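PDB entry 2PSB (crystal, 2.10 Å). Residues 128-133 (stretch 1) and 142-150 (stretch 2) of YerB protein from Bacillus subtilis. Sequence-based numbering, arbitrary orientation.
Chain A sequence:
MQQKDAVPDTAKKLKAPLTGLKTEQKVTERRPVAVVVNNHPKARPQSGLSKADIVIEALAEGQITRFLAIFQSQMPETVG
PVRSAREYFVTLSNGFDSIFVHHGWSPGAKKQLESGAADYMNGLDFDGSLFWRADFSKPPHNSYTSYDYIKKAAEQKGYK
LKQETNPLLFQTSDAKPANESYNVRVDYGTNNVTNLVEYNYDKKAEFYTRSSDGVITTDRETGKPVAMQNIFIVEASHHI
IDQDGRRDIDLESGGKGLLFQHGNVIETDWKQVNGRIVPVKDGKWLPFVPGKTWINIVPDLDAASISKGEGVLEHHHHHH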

ATOM      1  N   GLY A 128      -5.182 -15.730  17.513  1.00 38.98           N
ATOM      2  CA  GLY A 128      -5.604 -16.063  18.863  1.00 38.20           C
ATOM      3  C   GLY A 128      -4.786 -15.329  19.912  1.00 40.04           C
ATOM      4  O   GLY A 128      -5.169 -15.259  21.075  1.00 40.74           O
ATOM      5  N   SER A 129      -3.651 -14.770  19.508  1.00 40.33           N
ATOM      6  CA  SER A 129      -2.802 -14.046  20.438  1.00 39.71           C
ATOM      7  C   SER A 129      -2.418 -12.669  19.911  1.00 39.56           C
ATOM      8  O   SER A 129      -3.069 -11.676  20.232  1.00 40.11           O
ATOM      9  CB  SER A 129      -1.543 -14.867  20.779  1.00 37.99           C
ATOM     10  OG  SER A 129      -0.900 -15.389  19.631  1.00 36.35           O
ATOM     11  N   LEU A 130      -1.375 -12.610  19.094  1.00 38.30           N
ATOM     12  CA  LEU A 130      -0.912 -11.342  18.542  1.00 38.75           C
ATOM     13  C   LEU A 130      -1.833 -10.830  17.424  1.00 37.65           C
ATOM     14  O   LEU A 130      -1.750  -9.673  17.023  1.00 38.38           O
ATOM     15  CB  LEU A 130       0.533 -11.496  18.067  1.00 38.40           C
ATOM     16  CG  LEU A 130       1.443 -12.036  19.183  1.00 37.56           C
ATOM     17  CD1 LEU A 130       2.883 -11.998  18.737  1.00 38.26           C
ATOM     18  CD2 LEU A 130       1.281 -11.198  20.451  1.00 37.29           C
ATOM     19  N   PHE A 131      -2.711 -11.710  16.946  1.00 35.52           N
ATOM     20  CA  PHE A 131      -3.719 -11.396  15.937  1.00 33.74           C
ATOM     21  C   PHE A 131      -5.058 -11.668  16.641  1.00 33.00           C
ATOM     22  O   PHE A 131      -5.197 -12.680  17.334  1.00 33.18           O
ATOM     23  CB  PHE A 131      -3.613 -12.347  14.738  1.00 33.26           C
ATOM     24  CG  PHE A 131      -2.820 -11.806  13.578  1.00 33.37           C
ATOM     25  CD1 PHE A 131      -1.433 -11.671  13.657  1.00 32.29           C
ATOM     26  CD2 PHE A 131      -3.459 -11.467  12.386  1.00 31.49           C
ATOM     27  CE1 PHE A 131      -0.698 -11.208  12.564  1.00 31.75           C
ATOM     28  CE2 PHE A 131      -2.729 -11.004  11.290  1.00 29.81           C
ATOM     29  CZ  PHE A 131      -1.348 -10.876  11.381  1.00 28.77           C
ATOM     30  N   TRP A 132      -6.035 -10.782  16.488  1.00 30.66           N
ATOM     31  CA  TRP A 132      -7.328 -11.012  17.118  1.00 28.67           C
ATOM     32  C   TRP A 132      -8.467 -10.970  16.108  1.00 27.75           C
ATOM     33  O   TRP A 132      -8.280 -10.548  14.958  1.00 27.58           O
ATOM     34  CB  TRP A 132      -7.572 -10.004  18.251  1.00 27.84           C
ATOM     35  CG  TRP A 132      -7.871  -8.594  17.815  1.00 31.38           C
ATOM     36  CD1 TRP A 132      -9.090  -8.072  17.475  1.00 32.27           C
ATOM     37  CD2 TRP A 132      -6.949  -7.501  17.790  1.00 30.80           C
ATOM     38  NE1 TRP A 132      -8.984  -6.719  17.254  1.00 30.64           N
ATOM     39  CE2 TRP A 132      -7.678  -6.345  17.433  1.00 32.54           C
ATOM     40  CE3 TRP A 132      -5.574  -7.390  18.024  1.00 29.35           C
ATOM     41  CZ2 TRP A 132      -7.078  -5.088  17.323  1.00 33.84           C
ATOM     42  CZ3 TRP A 132      -4.978  -6.151  17.913  1.00 32.35           C
ATOM     43  CH2 TRP A 132      -5.729  -5.013  17.559  1.00 34.45           C
ATOM     44  N   ARG A 133      -9.637 -11.431  16.547  1.00 25.72           N
ATOM     45  CA  ARG A 133     -10.841 -11.481  15.718  1.00 24.84           C
ATOM     46  C   ARG A 133     -11.878 -10.464  16.188  1.00 24.77           C
ATOM     47  O   ARG A 133     -12.336 -10.512  17.324  1.00 24.12           O
ATOM     48  CB  ARG A 133     -11.458 -12.882  15.768  1.00 23.15           C
ATOM     49  CG  ARG A 133     -11.187 -13.784  14.561  1.00 25.59           C
ATOM     50  CD  ARG A 133      -9.735 -13.797  14.196  1.00 27.73           C
ATOM     51  NE  ARG A 133      -9.309 -14.934  13.373  1.00 28.38           N
ATOM     52  CZ  ARG A 133      -9.688 -15.171  12.121  1.00 28.19           C
ATOM     53  NH1 ARG A 133     -10.538 -14.361  11.493  1.00 27.03           N
ATOM     54  NH2 ARG A 133      -9.170 -16.207  11.478  1.00 28.30           N
ATOM     55  N   ASN A 142     -12.445 -10.148   9.599  1.00 27.55           N
ATOM     56  CA  ASN A 142     -12.441  -9.690  10.982  1.00 26.80           C
ATOM     57  C   ASN A 142     -11.101  -9.895  11.694  1.00 26.57           C
ATOM     58  O   ASN A 142     -11.032  -9.861  12.914  1.00 25.95           O
ATOM     59  CB  ASN A 142     -13.565 -10.398  11.746  1.00 27.75           C
ATOM     60  CG  ASN A 142     -13.269 -11.876  12.003  1.00 28.44           C
ATOM     61  OD1 ASN A 142     -12.626 -12.558  11.197  1.00 24.36           O
ATOM     62  ND2 ASN A 142     -13.758 -12.376  13.129  1.00 21.85           N
ATOM     63  N   SER A 143     -10.039 -10.072  10.917  1.00 27.25           N
ATOM     64  CA  SER A 143      -8.706 -10.313  11.462  1.00 28.17           C
ATOM     65  C   SER A 143      -7.798  -9.074  11.590  1.00 28.20           C
ATOM     66  O   SER A 143      -7.394  -8.477  10.590  1.00 27.29           O
ATOM     67  CB  SER A 143      -8.027 -11.386  10.604  1.00 26.43           C
ATOM     68  OG  SER A 143      -6.680 -11.560  10.983  1.00 32.44           O
ATOM     69  N   TYR A 144      -7.483  -8.700  12.829  1.00 28.78           N
ATOM     70  CA  TYR A 144      -6.632  -7.542  13.099  1.00 28.55           C
ATOM     71  C   TYR A 144      -5.441  -7.831  14.017  1.00 27.64           C
ATOM     72  O   TYR A 144      -5.362  -8.874  14.664  1.00 24.19           O
ATOM     73  CB  TYR A 144      -7.418  -6.431  13.793  1.00 29.63           C
ATOM     74  CG  TYR A 144      -8.600  -5.893  13.033  1.00 31.37           C
ATOM     75  CD1 TYR A 144      -9.806  -6.596  12.984  1.00 30.87           C
ATOM     76  CD2 TYR A 144      -8.507  -4.683  12.343  1.00 33.04           C
ATOM     77  CE1 TYR A 144     -10.894  -6.108  12.268  1.00 31.35           C
ATOM     78  CE2 TYR A 144      -9.583  -4.179  11.622  1.00 30.38           C
ATOM     79  CZ  TYR A 144     -10.775  -4.899  11.584  1.00 31.77           C
ATOM     80  OH  TYR A 144     -11.833  -4.421  10.855  1.00 30.53           O
ATOM     81  N   THR A 145      -4.520  -6.871  14.056  1.00 27.35           N
ATOM     82  CA  THR A 145      -3.370  -6.906  14.948  1.00 29.39           C
ATOM     83  C   THR A 145      -3.085  -5.453  15.295  1.00 30.22           C
ATOM     84  O   THR A 145      -3.881  -4.574  14.957  1.00 31.69           O
ATOM     85  CB  THR A 145      -2.114  -7.532  14.329  1.00 29.96           C
ATOM     86  OG1 THR A 145      -1.088  -7.580  15.326  1.00 26.80           O
ATOM     87  CG2 THR A 145      -1.617  -6.711  13.151  1.00 30.38           C
ATOM     88  N   SER A 146      -1.962  -5.196  15.960  1.00 30.46           N
ATOM     89  CA  SER A 146      -1.598  -3.840  16.360  1.00 30.16           C
ATOM     90  C   SER A 146      -0.092  -3.695  16.336  1.00 30.73           C
ATOM     91  O   SER A 146       0.619  -4.691  16.367  1.00 34.07           O
ATOM     92  CB  SER A 146      -2.113  -3.551  17.775  1.00 32.07           C
ATOM     93  OG  SER A 146      -1.406  -4.320  18.743  1.00 30.65           O
ATOM     94  N   TYR A 147       0.401  -2.463  16.277  1.00 32.02           N
ATOM     95  CA  TYR A 147       1.844  -2.263  16.265  1.00 34.31           C
ATOM     96  C   TYR A 147       2.457  -2.858  17.534  1.00 33.74           C
ATOM     97  O   TYR A 147       3.541  -3.424  17.504  1.00 31.96           O
ATOM     98  CB  TYR A 147       2.206  -0.774  16.168  1.00 37.58           C
ATOM     99  CG  TYR A 147       3.704  -0.542  16.168  1.00 39.59           C
ATOM    100  CD1 TYR A 147       4.531  -1.283  15.329  1.00 41.04           C
ATOM    101  CD2 TYR A 147       4.293   0.419  16.996  1.00 41.94           C
ATOM    102  CE1 TYR A 147       5.903  -1.089  15.303  1.00 42.32           C
ATOM    103  CE2 TYR A 147       5.684   0.632  16.978  1.00 41.89           C
ATOM    104  CZ  TYR A 147       6.478  -0.130  16.122  1.00 41.83           C
ATOM    105  OH  TYR A 147       7.844   0.054  16.044  1.00 44.80           O
ATOM    106  N   ASP A 148       1.756  -2.728  18.652  1.00 33.74           N
ATOM    107  CA  ASP A 148       2.247  -3.277  19.913  1.00 36.51           C
ATOM    108  C   ASP A 148       2.384  -4.798  19.800  1.00 36.49           C
ATOM    109  O   ASP A 148       3.385  -5.366  20.225  1.00 38.64           O
ATOM    110  CB  ASP A 148       1.292  -2.928  21.061  1.00 38.04           C
ATOM    111  CG  ASP A 148       1.901  -3.197  22.424  1.00 43.56           C
ATOM    112  OD1 ASP A 148       2.804  -2.434  22.834  1.00 45.98           O
ATOM    113  OD2 ASP A 148       1.489  -4.176  23.085  1.00 46.18           O
ATOM    114  N   TYR A 149       1.388  -5.461  19.215  1.00 36.68           N
ATOM    115  CA  TYR A 149       1.452  -6.912  19.059  1.00 35.95           C
ATOM    116  C   TYR A 149       2.473  -7.298  18.000  1.00 33.90           C
ATOM    117  O   TYR A 149       3.114  -8.344  18.084  1.00 36.11           O
ATOM    118  CB  TYR A 149       0.076  -7.477  18.683  1.00 37.58           C
ATOM    119  CG  TYR A 149      -0.919  -7.467  19.825  1.00 38.56           C
ATOM    120  CD1 TYR A 149      -0.534  -7.075  21.110  1.00 39.22           C
ATOM    121  CD2 TYR A 149      -2.231  -7.888  19.631  1.00 37.08           C
ATOM    122  CE1 TYR A 149      -1.431  -7.106  22.177  1.00 38.75           C
ATOM    123  CE2 TYR A 149      -3.135  -7.924  20.686  1.00 39.27           C
ATOM    124  CZ  TYR A 149      -2.732  -7.533  21.959  1.00 40.65           C
ATOM    125  OH  TYR A 149      -3.626  -7.580  23.011  1.00 40.59           O
ATOM    126  N   ILE A 150       2.610  -6.453  16.991  1.00 32.34           N
ATOM    127  CA  ILE A 150       3.568  -6.716  15.935  1.00 32.03           C
ATOM    128  C   ILE A 150       4.979  -6.682  16.519  1.00 33.80           C
ATOM    129  O   ILE A 150       5.843  -7.466  16.134  1.00 32.16           O
ATOM    130  CB  ILE A 150       3.428  -5.673  14.824  1.00 30.78           C
ATOM    131  CG1 ILE A 150       2.034  -5.812  14.190  1.00 28.73           C
ATOM    132  CG2 ILE A 150       4.553  -5.840  13.797  1.00 27.26           C
ATOM    133  CD1 ILE A 150       1.601  -4.617  13.355  1.00 28.18           C
TER

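Two short strands of YerB meet antiparallel, and the second runs on into a helix; together the stretches bury 637 Å² of surface. Gly 128 begins stretch 1 without touching stretch 2: its positive phi (125°) suits glycine, and its N donates to Phe 131 O (3.1 Å). Leu 130 lies beside the first turn of the helix, its CB 4.1 Å from Tyr 149 CB in an apolar contact. Its carbonyl is held from the other strand, since Thr 145 OG1 donates to Leu 130 O at 2.8 Å; the same oxygen sits at the edge of the Tyr 149 ring, 3.2 Å from CD2. At Phe 131, Thr 145 CB stands almost on the ring normal, 4.2 Å from the ring centroid, a CH-pi contact over the face, while Ser 143 OG lies at the ring edge, 3.5 Å from CD2. Trp 132 pairs with Tyr 144 through two nearly straight hydrogen bonds, Trp 132 N to Tyr 144 O (2.7 Å) and Tyr 144 N to Trp 132 O (2.9 Å). Their side chains share one face of the sheet; Tyr 144 CB sits over the indole, 3.7 Å from Trp 132 CE2, but the two rings are slid apart and barely overlap. The far end of the indole reaches along stretch 2, where Trp 132 CH2 lies 3.2 Å from Thr 145 O; nearer its root, Trp 132 CE3 lies 3.6 Å from Tyr 149 CE2. That tyrosine belongs to a helix capped by Ser 146, whose OG accepts from Tyr 149 N (3.1 Å). Arg 133 faces Ser 143 in a non-hydrogen-bonded pair, Arg 133 CA 3.2 Å from Asn 142 O. Its guanidinium lies with one face over Ser 143 CB, and NH1 makes a weak, bent hydrogen bond to Asn 142 OD1 (2.8 Å, 120°).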